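Local coordinates for chitin deacetylase (Bombyx mori, PDB 5ZNT), which hydrolyses the N-acetyl groups of chitin to yield chitosan and acetate, using zinc held in the carbohydrate esterase 4 domain contained in this chain, at residues A[150-155]-A[198-204]; A[168-174]-A[209-215]; A[240-246]-A[278-282]. All coordinates share one frame. Residues are numbered along the deposited sequence.

Interaction 1: A[150-155]-A[198-204]; sequences LRVGGN and LQSCPTR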
loop_
_atom_site.group_PDB
_atom_site.type_symbol
_atom_site.label_atom_id
_atom_site.label_comp_id
_atom_site.label_asym_id
_atom_site.label_seq_id
_atom_site.Cartn_x
_atom_site.Cartn_y
_atom_site.Cartn_z
ATOM N N LEU A 150 1.497 -7.439 -8.964
ATOM C CA LEU A 150 1.627 -8.246 -7.752
ATOM C C LEU A 150 2.513 -9.471 -7.992
ATOM O O LEU A 150 2.246 -10.570 -7.495
ATOM C CB LEU A 150 0.249 -8.659 -7.213
ATOM C CG LEU A 150 -0.734 -7.498 -6.933
ATOM C CD1 LEU A 150 -2.043 -8.018 -6.331
ATOM C CD2 LEU A 150 -0.103 -6.513 -5.949
ATOM N N ARG A 151 3.595 -9.281 -8.755
ATOM C CA ARG A 151 4.538 -10.367 -9.010
ATOM C C ARG A 151 5.576 -10.390 -7.899
ATOM O O ARG A 151 6.461 -9.527 -7.841
ATOM C CB ARG A 151 5.211 -10.206 -10.371
ATOM C CG ARG A 151 4.273 -10.163 -11.563
ATOM C CD ARG A 151 3.282 -11.320 -11.564
ATOM N NE ARG A 151 3.943 -12.624 -11.635
ATOM C CZ ARG A 151 3.288 -13.780 -11.583
ATOM N NH1 ARG A 151 1.964 -13.784 -11.452
ATOM N NH2 ARG A 151 3.952 -14.931 -11.640
ATOM N N VAL A 152 5.486 -11.387 -7.020
ATOM C CA VAL A 152 6.460 -11.529 -5.952
ATOM C C VAL A 152 7.788 -11.997 -6.534
ATOM O O VAL A 152 7.819 -12.809 -7.469
ATOM C CB VAL A 152 5.942 -12.515 -4.895
ATOM C CG1 VAL A 152 6.852 -12.495 -3.682
ATOM C CG2 VAL A 152 4.507 -12.146 -4.532
ATOM N N GLY A 153 8.892 -11.482 -5.984
ATOM C CA GLY A 153 10.220 -11.803 -6.497
ATOM C C GLY A 153 10.995 -12.846 -5.701
ATOM O O GLY A 153 12.205 -12.696 -5.488
ATOM N N GLY A 154 10.311 -13.903 -5.261
ATOM C CA GLY A 154 10.959 -14.938 -4.468
ATOM C C GLY A 154 11.804 -14.357 -3.363
ATOM O O GLY A 154 11.446 -13.351 -2.744
ATOM N N ASN A 155 12.970 -14.967 -3.130
ATOM C CA ASN A 155 13.871 -14.432 -2.119
ATOM C C ASN A 155 14.576 -13.174 -2.602
ATOM O O ASN A 155 14.950 -12.333 -1.784
ATOM C CB ASN A 155 14.915 -15.476 -1.708
ATOM C CG ASN A 155 14.298 -16.641 -0.939
ATOM O OD1 ASN A 155 13.850 -16.477 0.213
ATOM N ND2 ASN A 155 14.261 -17.823 -1.574
ATOM N N LEU A 198 1.791 -19.010 -11.009
ATOM C CA LEU A 198 3.236 -19.108 -11.215
ATOM C C LEU A 198 4.022 -18.224 -10.249
ATOM O O LEU A 198 5.124 -17.772 -10.573
ATOM C CB LEU A 198 3.608 -18.766 -12.664
ATOM C CG LEU A 198 3.112 -19.698 -13.776
ATOM C CD1 LEU A 198 3.220 -19.035 -15.162
ATOM C CD2 LEU A 198 3.890 -21.011 -13.733
ATOM N N GLN A 199 3.486 -17.986 -9.053
ATOM C CA GLN A 199 4.120 -17.046 -8.140
ATOM C C GLN A 199 5.352 -17.670 -7.503
ATOM O O GLN A 199 5.370 -18.853 -7.161
ATOM C CB GLN A 199 3.144 -16.593 -7.047
ATOM C CG GLN A 199 2.038 -15.661 -7.513
ATOM C CD GLN A 199 2.508 -14.214 -7.699
ATOM O OE1 GLN A 199 3.703 -13.904 -7.641
ATOM N NE2 GLN A 199 1.566 -13.334 -7.928
ATOM N N SER A 200 6.380 -16.858 -7.327
ATOM C CA SER A 200 7.608 -17.262 -6.659
ATOM C C SER A 200 7.691 -16.480 -5.351
ATOM O O SER A 200 7.974 -15.281 -5.366
ATOM C CB SER A 200 8.803 -16.999 -7.584
ATOM O OG SER A 200 10.039 -16.910 -6.894
ATOM N N CYS A 201 7.421 -17.167 -4.194
ATOM C CA CYS A 201 7.413 -16.517 -2.886
ATOM C C CYS A 201 8.729 -16.740 -2.157
ATOM O O CYS A 201 9.438 -17.721 -2.411
ATOM C CB CYS A 201 6.265 -17.053 -2.016
ATOM S SG CYS A 201 4.633 -16.603 -2.564
ATOM N N PRO A 202 9.077 -15.860 -1.220
ATOM C CA PRO A 202 10.295 -16.069 -0.433
ATOM C C PRO A 202 10.198 -17.331 0.410
ATOM O O PRO A 202 9.114 -17.751 0.820
ATOM C CB PRO A 202 10.369 -14.819 0.456
ATOM C CG PRO A 202 8.957 -14.341 0.543
ATOM C CD PRO A 202 8.375 -14.628 -0.818
ATOM N N THR A 203 11.354 -17.932 0.667
ATOM C CA THR A 203 11.444 -19.106 1.519
ATOM C C THR A 203 12.402 -18.940 2.674
ATOM O O THR A 203 12.236 -19.631 3.685
ATOM C CB THR A 203 11.890 -20.334 0.714
ATOM O OG1 THR A 203 13.146 -20.043 0.093
ATOM C CG2 THR A 203 10.874 -20.684 -0.329
ATOM N N ARG A 204 13.395 -18.059 2.563
ATOM C CA ARG A 204 14.353 -17.858 3.634
ATOM C C ARG A 204 13.869 -16.757 4.579
ATOM O O ARG A 204 12.828 -16.128 4.365
ATOM C CB ARG A 204 15.732 -17.535 3.055
ATOM C CG ARG A 204 16.269 -18.609 2.115
ATOM C CD ARG A 204 17.753 -18.414 1.808
ATOM N NE ARG A 204 17.992 -17.169 1.085
ATOM C CZ ARG A 204 17.936 -17.050 -0.241
ATOM N NH1 ARG A 204 17.649 -18.109 -0.995
ATOM N NH2 ARG A 204 18.160 -15.868 -0.813
HETATM O O HOH W 1 6.131 -14.309 -8.534
#
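Gln199 lays its side chain along the backbone of 150-152, where its carboxamide pairs with the backbone as a peptide group would: NE2 donates to Leu150 O (2.9 Å) and OE1 accepts from Val152 N (3.1 Å). This pair of amide hydrogen bonds joins two loops in the deacetylase fold of the CE4 family, the distorted beta/alpha barrel, close to its metal site; the side chain of Leu150 is about 6 Å from that of the zinc ligand His101. A water joins these two bonds, donating to Val152 O and Gln199 OE1 and accepting from Ser200 N. Arg151 stretches past them to the second loop, where its NH2 hydrogen-bonds to Asn197 O. Beyond it, Val152 CG1 meets Pro202 CD (3.9 Å), two compact apolar groups in contact between the backbones, and Cys201, next to the proline, is disulfide-bonded to Cys194. Gly154 suits the closest passage, its CA 4.2 Å from Cys201 CA: it has positive phi, a side chain there would strike Ser200 OG, and its N donates to Ser200 O (2.7 Å). Asn155 has both amide functions to spend. Its OD1 accepts from Thr203 N and Arg204 N, each 2.9 Å away, and from His206, while Asn155 ND2 donates to Thr203 OG1 at 3.0 Å.

Interaction 2: A[168-174]-A[209-215]; sequences YDSTITA and WEMVMNE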
loop_
_atom_site.group_PDB
_atom_site.type_symbol
_atom_site.label_atom_id
_atom_site.label_comp_id
_atom_site.label_asym_id
_atom_site.label_seq_id
_atom_site.Cartn_x
_atom_site.Cartn_y
_atom_site.Cartn_z
ATOM N N TYR A 168 8.539 -2.533 4.613
ATOM C CA TYR A 168 7.553 -3.564 4.369
ATOM C C TYR A 168 7.335 -3.751 2.888
ATOM O O TYR A 168 7.548 -2.839 2.077
ATOM C CB TYR A 168 6.210 -3.253 5.038
ATOM C CG TYR A 168 5.479 -2.065 4.441
ATOM C CD1 TYR A 168 4.586 -2.230 3.382
ATOM C CD2 TYR A 168 5.701 -0.782 4.922
ATOM C CE1 TYR A 168 3.914 -1.136 2.826
ATOM C CE2 TYR A 168 5.043 0.320 4.367
ATOM C CZ TYR A 168 4.148 0.128 3.331
ATOM O OH TYR A 168 3.505 1.203 2.770
ATOM N N ASP A 169 6.869 -4.947 2.559
ATOM C CA ASP A 169 6.313 -5.276 1.267
ATOM C C ASP A 169 4.804 -5.444 1.395
ATOM O O ASP A 169 4.295 -5.867 2.439
ATOM C CB ASP A 169 6.936 -6.564 0.737
ATOM C CG ASP A 169 6.261 -7.047 -0.506
ATOM O OD1 ASP A 169 6.421 -6.385 -1.551
ATOM O OD2 ASP A 169 5.541 -8.061 -0.452
ATOM N N SER A 170 4.082 -5.090 0.329
ATOM C CA SER A 170 2.654 -5.403 0.204
ATOM C C SER A 170 2.436 -5.898 -1.224
ATOM O O SER A 170 1.800 -5.252 -2.061
ATOM C CB SER A 170 1.747 -4.215 0.527
ATOM O OG SER A 170 0.379 -4.650 0.580
ATOM N N THR A 171 2.993 -7.066 -1.501
ATOM C CA THR A 171 2.839 -7.743 -2.784
ATOM C C THR A 171 2.254 -9.147 -2.649
ATOM O O THR A 171 1.626 -9.638 -3.588
ATOM C CB THR A 171 4.204 -7.842 -3.486
ATOM O OG1 THR A 171 4.830 -6.552 -3.504
ATOM C CG2 THR A 171 4.066 -8.384 -4.895
ATOM N N ILE A 172 2.432 -9.790 -1.503
ATOM C CA ILE A 172 2.027 -11.179 -1.322
ATOM C C ILE A 172 0.535 -11.235 -1.038
ATOM O O ILE A 172 0.034 -10.539 -0.149
ATOM C CB ILE A 172 2.840 -11.823 -0.193
ATOM C CG1 ILE A 172 4.302 -11.917 -0.632
ATOM C CG2 ILE A 172 2.249 -13.217 0.171
ATOM C CD1 ILE A 172 5.227 -12.364 0.477
ATOM N N THR A 173 -0.188 -12.037 -1.811
ATOM C CA THR A 173 -1.622 -12.214 -1.623
ATOM C C THR A 173 -1.890 -13.438 -0.747
ATOM O O THR A 173 -1.211 -14.461 -0.874
ATOM C CB THR A 173 -2.316 -12.367 -2.978
ATOM O OG1 THR A 173 -2.154 -11.148 -3.742
ATOM C CG2 THR A 173 -3.754 -12.630 -2.776
ATOM N N ALA A 174 -2.864 -13.323 0.163
ATOM C CA ALA A 174 -3.299 -14.481 0.933
ATOM C C ALA A 174 -4.657 -14.925 0.439
ATOM O O ALA A 174 -5.556 -14.089 0.312
ATOM C CB ALA A 174 -3.370 -14.165 2.437
ATOM N N TRP A 209 8.733 -6.626 6.851
ATOM C CA TRP A 209 7.322 -6.830 7.143
ATOM C C TRP A 209 6.568 -7.142 5.862
ATOM O O TRP A 209 6.894 -6.631 4.787
ATOM C CB TRP A 209 6.717 -5.588 7.795
ATOM C CG TRP A 209 7.131 -5.359 9.199
ATOM C CD1 TRP A 209 8.243 -4.684 9.642
ATOM C CD2 TRP A 209 6.431 -5.792 10.372
ATOM N NE1 TRP A 209 8.269 -4.670 11.020
ATOM C CE2 TRP A 209 7.175 -5.349 11.491
ATOM C CE3 TRP A 209 5.249 -6.513 10.582
ATOM C CZ2 TRP A 209 6.775 -5.600 12.809
ATOM C CZ3 TRP A 209 4.847 -6.762 11.895
ATOM C CH2 TRP A 209 5.616 -6.303 12.992
ATOM N N GLU A 210 5.537 -7.983 5.976
ATOM C CA GLU A 210 4.621 -8.230 4.871
ATOM C C GLU A 210 3.250 -7.680 5.239
ATOM O O GLU A 210 2.553 -8.255 6.085
ATOM C CB GLU A 210 4.510 -9.713 4.518
ATOM C CG GLU A 210 3.483 -9.980 3.402
ATOM C CD GLU A 210 3.869 -9.264 2.106
ATOM O OE1 GLU A 210 5.077 -9.216 1.809
ATOM O OE2 GLU A 210 2.986 -8.766 1.380
ATOM N N MET A 211 2.844 -6.599 4.571
ATOM C CA MET A 211 1.475 -6.100 4.692
ATOM C C MET A 211 0.612 -6.944 3.770
ATOM O O MET A 211 0.261 -6.551 2.655
ATOM C CB MET A 211 1.400 -4.617 4.347
ATOM C CG MET A 211 1.985 -3.725 5.437
ATOM S SD MET A 211 1.091 -3.844 7.021
ATOM C CE MET A 211 -0.582 -3.386 6.532
ATOM N N VAL A 212 0.249 -8.132 4.269
ATOM C CA VAL A 212 -0.311 -9.157 3.405
ATOM C C VAL A 212 -1.617 -8.672 2.806
ATOM O O VAL A 212 -2.390 -7.937 3.439
ATOM C CB VAL A 212 -0.487 -10.472 4.196
ATOM C CG1 VAL A 212 -1.455 -10.291 5.389
ATOM C CG2 VAL A 212 -0.935 -11.611 3.292
ATOM N N MET A 213 -1.863 -9.061 1.562
ATOM C CA MET A 213 -3.042 -8.628 0.818
ATOM C C MET A 213 -4.060 -9.764 0.888
ATOM O O MET A 213 -4.039 -10.688 0.079
ATOM C CB MET A 213 -2.676 -8.269 -0.623
ATOM C CG MET A 213 -1.668 -7.100 -0.726
ATOM S SD MET A 213 -1.118 -6.765 -2.442
ATOM C CE MET A 213 -2.582 -6.063 -3.173
ATOM N N ASN A 214 -4.952 -9.691 1.882
ATOM C CA ASN A 214 -6.034 -10.665 1.986
ATOM C C ASN A 214 -6.985 -10.510 0.817
ATOM O O ASN A 214 -7.466 -9.409 0.543
ATOM C CB ASN A 214 -6.812 -10.475 3.288
ATOM C CG ASN A 214 -6.030 -10.884 4.499
ATOM O OD1 ASN A 214 -5.840 -12.074 4.750
ATOM N ND2 ASN A 214 -5.575 -9.901 5.277
ATOM N N GLU A 215 -7.293 -11.616 0.142
ATOM C CA GLU A 215 -8.335 -11.561 -0.871
ATOM C C GLU A 215 -9.665 -11.199 -0.228
ATOM O O GLU A 215 -9.939 -11.553 0.918
ATOM C CB GLU A 215 -8.469 -12.903 -1.586
ATOM C CG GLU A 215 -7.317 -13.226 -2.518
ATOM C CD GLU A 215 -7.594 -14.499 -3.305
ATOM O OE1 GLU A 215 -8.277 -15.398 -2.760
ATOM O OE2 GLU A 215 -7.141 -14.590 -4.456
#
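Ala174 CB and Val212 CG2 touch at 3.6 Å, the alanine methyl against one methyl of the branched valine. At the other end Tyr168 CB packs on Trp209 CB (3.6 Å) and Tyr168 CD1 on Met211 CG (3.6 Å), beneath helix 303-311. Outside these apolar contacts the backbones pair as parallel strands in two short ladders. Asp169 N donates to Trp209 O (2.8 Å) and Met211 N to Asp169 O (2.7 Å); farther on, Ala174 N donates to Met213 O (2.9 Å) and Glu215 N to Ala174 O (3.0 Å). Between the ladders 168-174 spends one residue more than its partner, so the register slips by one. This belongs to the distorted, interrupted beta/alpha barrel of CE4 deacetylases, and buried polar side chains bond to backbone where the ladders break. Ser170, small enough to sit there, donates its OG to Met211 O (2.8 Å), the carbonyl of the residue at the centre of an inverse gamma turn. Asp169 forms an Asx turn, its OD2 accepting from Thr171 N (2.9 Å). Glu210 folds back so that OE2 accepts from Ile172 N (3.1 Å), and its OE1 lies just 2.6 Å from Asp169 OD2, a spacing that suggests a protonated acid.

Interaction 3: A[240-246]-A[278-282]; sequences ILTGDQF and PEFLE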
loop_
_atom_site.group_PDB
_atom_site.type_symbol
_atom_site.label_atom_id
_atom_site.label_comp_id
_atom_site.label_asym_id
_atom_site.label_seq_id
_atom_site.Cartn_x
_atom_site.Cartn_y
_atom_site.Cartn_z
ATOM N N ILE A 240 -18.358 -7.270 -9.882
ATOM C CA ILE A 240 -18.900 -6.037 -9.315
ATOM C C ILE A 240 -19.243 -5.089 -10.462
ATOM O O ILE A 240 -18.353 -4.464 -11.043
ATOM C CB ILE A 240 -17.917 -5.375 -8.345
ATOM C CG1 ILE A 240 -17.570 -6.303 -7.183
ATOM C CG2 ILE A 240 -18.484 -4.045 -7.834
ATOM C CD1 ILE A 240 -16.553 -5.685 -6.247
ATOM N N LEU A 241 -20.537 -4.951 -10.765
ATOM C CA LEU A 241 -20.971 -4.140 -11.895
ATOM C C LEU A 241 -21.775 -2.899 -11.532
ATOM O O LEU A 241 -21.820 -1.965 -12.342
ATOM C CB LEU A 241 -21.804 -4.990 -12.868
ATOM C CG LEU A 241 -21.035 -6.207 -13.381
ATOM C CD1 LEU A 241 -22.010 -7.263 -13.854
ATOM C CD2 LEU A 241 -20.007 -5.834 -14.462
ATOM N N THR A 242 -22.405 -2.849 -10.358
ATOM C CA THR A 242 -23.196 -1.692 -9.961
ATOM C C THR A 242 -22.694 -1.125 -8.638
ATOM O O THR A 242 -21.993 -1.797 -7.867
ATOM C CB THR A 242 -24.686 -2.037 -9.813
ATOM O OG1 THR A 242 -24.883 -2.781 -8.606
ATOM C CG2 THR A 242 -25.185 -2.850 -11.008
ATOM N N GLY A 243 -23.080 0.131 -8.386
ATOM C CA GLY A 243 -22.786 0.752 -7.104
ATOM C C GLY A 243 -23.373 0.003 -5.927
ATOM O O GLY A 243 -22.727 -0.121 -4.881
ATOM N N ASP A 244 -24.596 -0.515 -6.073
ATOM C CA ASP A 244 -25.206 -1.278 -4.984
ATOM C C ASP A 244 -24.413 -2.537 -4.671
ATOM O O ASP A 244 -24.224 -2.884 -3.496
ATOM C CB ASP A 244 -26.647 -1.654 -5.325
ATOM C CG ASP A 244 -27.466 -1.955 -4.083
ATOM O OD1 ASP A 244 -27.682 -1.004 -3.293
ATOM O OD2 ASP A 244 -27.867 -3.135 -3.878
ATOM N N GLN A 245 -23.973 -3.255 -5.710
ATOM C CA GLN A 245 -23.161 -4.448 -5.482
ATOM C C GLN A 245 -21.871 -4.097 -4.750
ATOM O O GLN A 245 -21.463 -4.810 -3.827
ATOM C CB GLN A 245 -22.840 -5.144 -6.807
ATOM C CG GLN A 245 -24.034 -5.778 -7.503
ATOM C CD GLN A 245 -23.719 -6.232 -8.932
ATOM O OE1 GLN A 245 -22.697 -5.852 -9.509
ATOM N NE2 GLN A 245 -24.616 -7.037 -9.512
ATOM N N PHE A 246 -21.218 -3.008 -5.169
ATOM C CA PHE A 246 -19.983 -2.557 -4.531
ATOM C C PHE A 246 -20.225 -2.189 -3.072
ATOM O O PHE A 246 -19.439 -2.562 -2.191
ATOM C CB PHE A 246 -19.419 -1.358 -5.299
ATOM C CG PHE A 246 -18.032 -0.926 -4.850
ATOM C CD1 PHE A 246 -17.133 -1.847 -4.326
ATOM C CD2 PHE A 246 -17.637 0.391 -4.962
ATOM C CE1 PHE A 246 -15.866 -1.452 -3.923
ATOM C CE2 PHE A 246 -16.356 0.795 -4.546
ATOM C CZ PHE A 246 -15.487 -0.133 -4.027
ATOM N N PRO A 278 -18.427 6.450 -12.107
ATOM C CA PRO A 278 -19.014 7.314 -11.061
ATOM C C PRO A 278 -19.879 6.613 -10.005
ATOM O O PRO A 278 -19.836 7.025 -8.833
ATOM C CB PRO A 278 -19.837 8.320 -11.875
ATOM C CG PRO A 278 -19.081 8.460 -13.148
ATOM C CD PRO A 278 -18.473 7.094 -13.435
ATOM N N GLU A 279 -20.653 5.576 -10.353
ATOM C CA GLU A 279 -21.450 4.902 -9.326
ATOM C C GLU A 279 -20.568 4.164 -8.322
ATOM O O GLU A 279 -20.973 3.955 -7.172
ATOM C CB GLU A 279 -22.458 3.939 -9.961
ATOM C CG GLU A 279 -21.770 2.861 -10.768
ATOM C CD GLU A 279 -21.223 3.241 -12.154
ATOM O OE1 GLU A 279 -20.746 2.292 -12.896
ATOM O OE2 GLU A 279 -21.244 4.444 -12.607
ATOM N N PHE A 280 -19.380 3.732 -8.739
ATOM C CA PHE A 280 -18.485 3.098 -7.778
ATOM C C PHE A 280 -17.928 4.133 -6.812
ATOM O O PHE A 280 -17.905 3.906 -5.594
ATOM C CB PHE A 280 -17.345 2.350 -8.485
ATOM C CG PHE A 280 -17.803 1.170 -9.334
ATOM C CD1 PHE A 280 -19.074 0.630 -9.191
ATOM C CD2 PHE A 280 -16.947 0.597 -10.264
ATOM C CE1 PHE A 280 -19.486 -0.458 -9.976
ATOM C CE2 PHE A 280 -17.345 -0.485 -11.041
ATOM C CZ PHE A 280 -18.615 -1.016 -10.896
ATOM N N LEU A 281 -17.481 5.274 -7.332
ATOM C CA LEU A 281 -17.020 6.334 -6.451
ATOM C C LEU A 281 -18.132 6.769 -5.503
ATOM O O LEU A 281 -17.899 6.925 -4.302
ATOM C CB LEU A 281 -16.521 7.531 -7.258
ATOM C CG LEU A 281 -16.031 8.716 -6.420
ATOM C CD1 LEU A 281 -14.832 8.270 -5.555
ATOM C CD2 LEU A 281 -15.658 9.891 -7.294
ATOM N N GLU A 282 -19.351 6.951 -6.025
ATOM C CA GLU A 282 -20.458 7.384 -5.176
ATOM C C GLU A 282 -20.743 6.365 -4.079
ATOM O O GLU A 282 -20.922 6.732 -2.913
ATOM C CB GLU A 282 -21.709 7.629 -6.022
ATOM C CG GLU A 282 -22.961 7.861 -5.176
ATOM C CD GLU A 282 -24.197 8.151 -6.008
ATOM O OE1 GLU A 282 -24.139 9.047 -6.876
ATOM O OE2 GLU A 282 -25.221 7.473 -5.801
#
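Ile240, a branched apolar residue in a buried position, brings its CG2 to 4.3 Å from Phe280 CE1, and its backbone O lies 3.5 Å from Phe280 CZ. Leu241 follows with its CA-to-CB bond pointing away from the second segment, so that it contributes mainly its carbonyl, whose O is 3.6 Å from the same Phe280 CZ. At Thr242 the chain enters helix 243-258. Thr242 is the N-cap: its OG1 accepts from Gln245 N (3.1 Å), and Gln245 OE1 accepts in return from Thr242 N (3.1 Å). This is a capping box, and it gives Gln245 N, in the first turn, an acceptor and ties the Thr242 amide back to the helix; Gln245 OE1 also takes Leu241 N (2.7 Å). The edge of the Phe280 ring abuts this turn, with CE1 3.5 Å from Thr242 C.

The two helices that meet here, 243-258 and 278-294, lie before and after strand 265-270 of the parallel barrel sheet, so the contact joins their N-terminal turns on the outside of the beta/alpha barrel, away from the zinc site. Gly243 makes the close approach possible. Its CA is 3.7 Å from Glu279 O, and a side chain there would clash with that carbonyl. Phe246 turns its side chain toward the partner, meeting Phe280 obliquely with centroids 5.9 Å apart. Trp273 stacks on Phe280 and sets itself edge-to-face with Phe246, while the rim of Phe246 presents CD2 to Phe280 O at 3.6 Å.

How the interactions relate
Following the chain from the N terminus, 150-155 comes first and runs into helix 154-163, after which 168-174 opens interaction 2. The chain then loops out to 198-204, closing interaction 1, and returns at 209-215 to close interaction 2. The two contacts therefore cross, and they touch: Leu150 C and Val152 CG2 pack on the Thr171 methyl CG2, and Leu150 CD2 meets Met213 SD. Together they join the start of helix 154-163, the broken strand pair and the loop before strand 209-214, near the zinc site. Interaction 3 follows in series, closing a passage through helix 243-258, strand 265-270 and helix 271-276. Its centre lies about 26 Å from that of interaction 2 and about 33 Å from that of interaction 1, on the barrel's exterior.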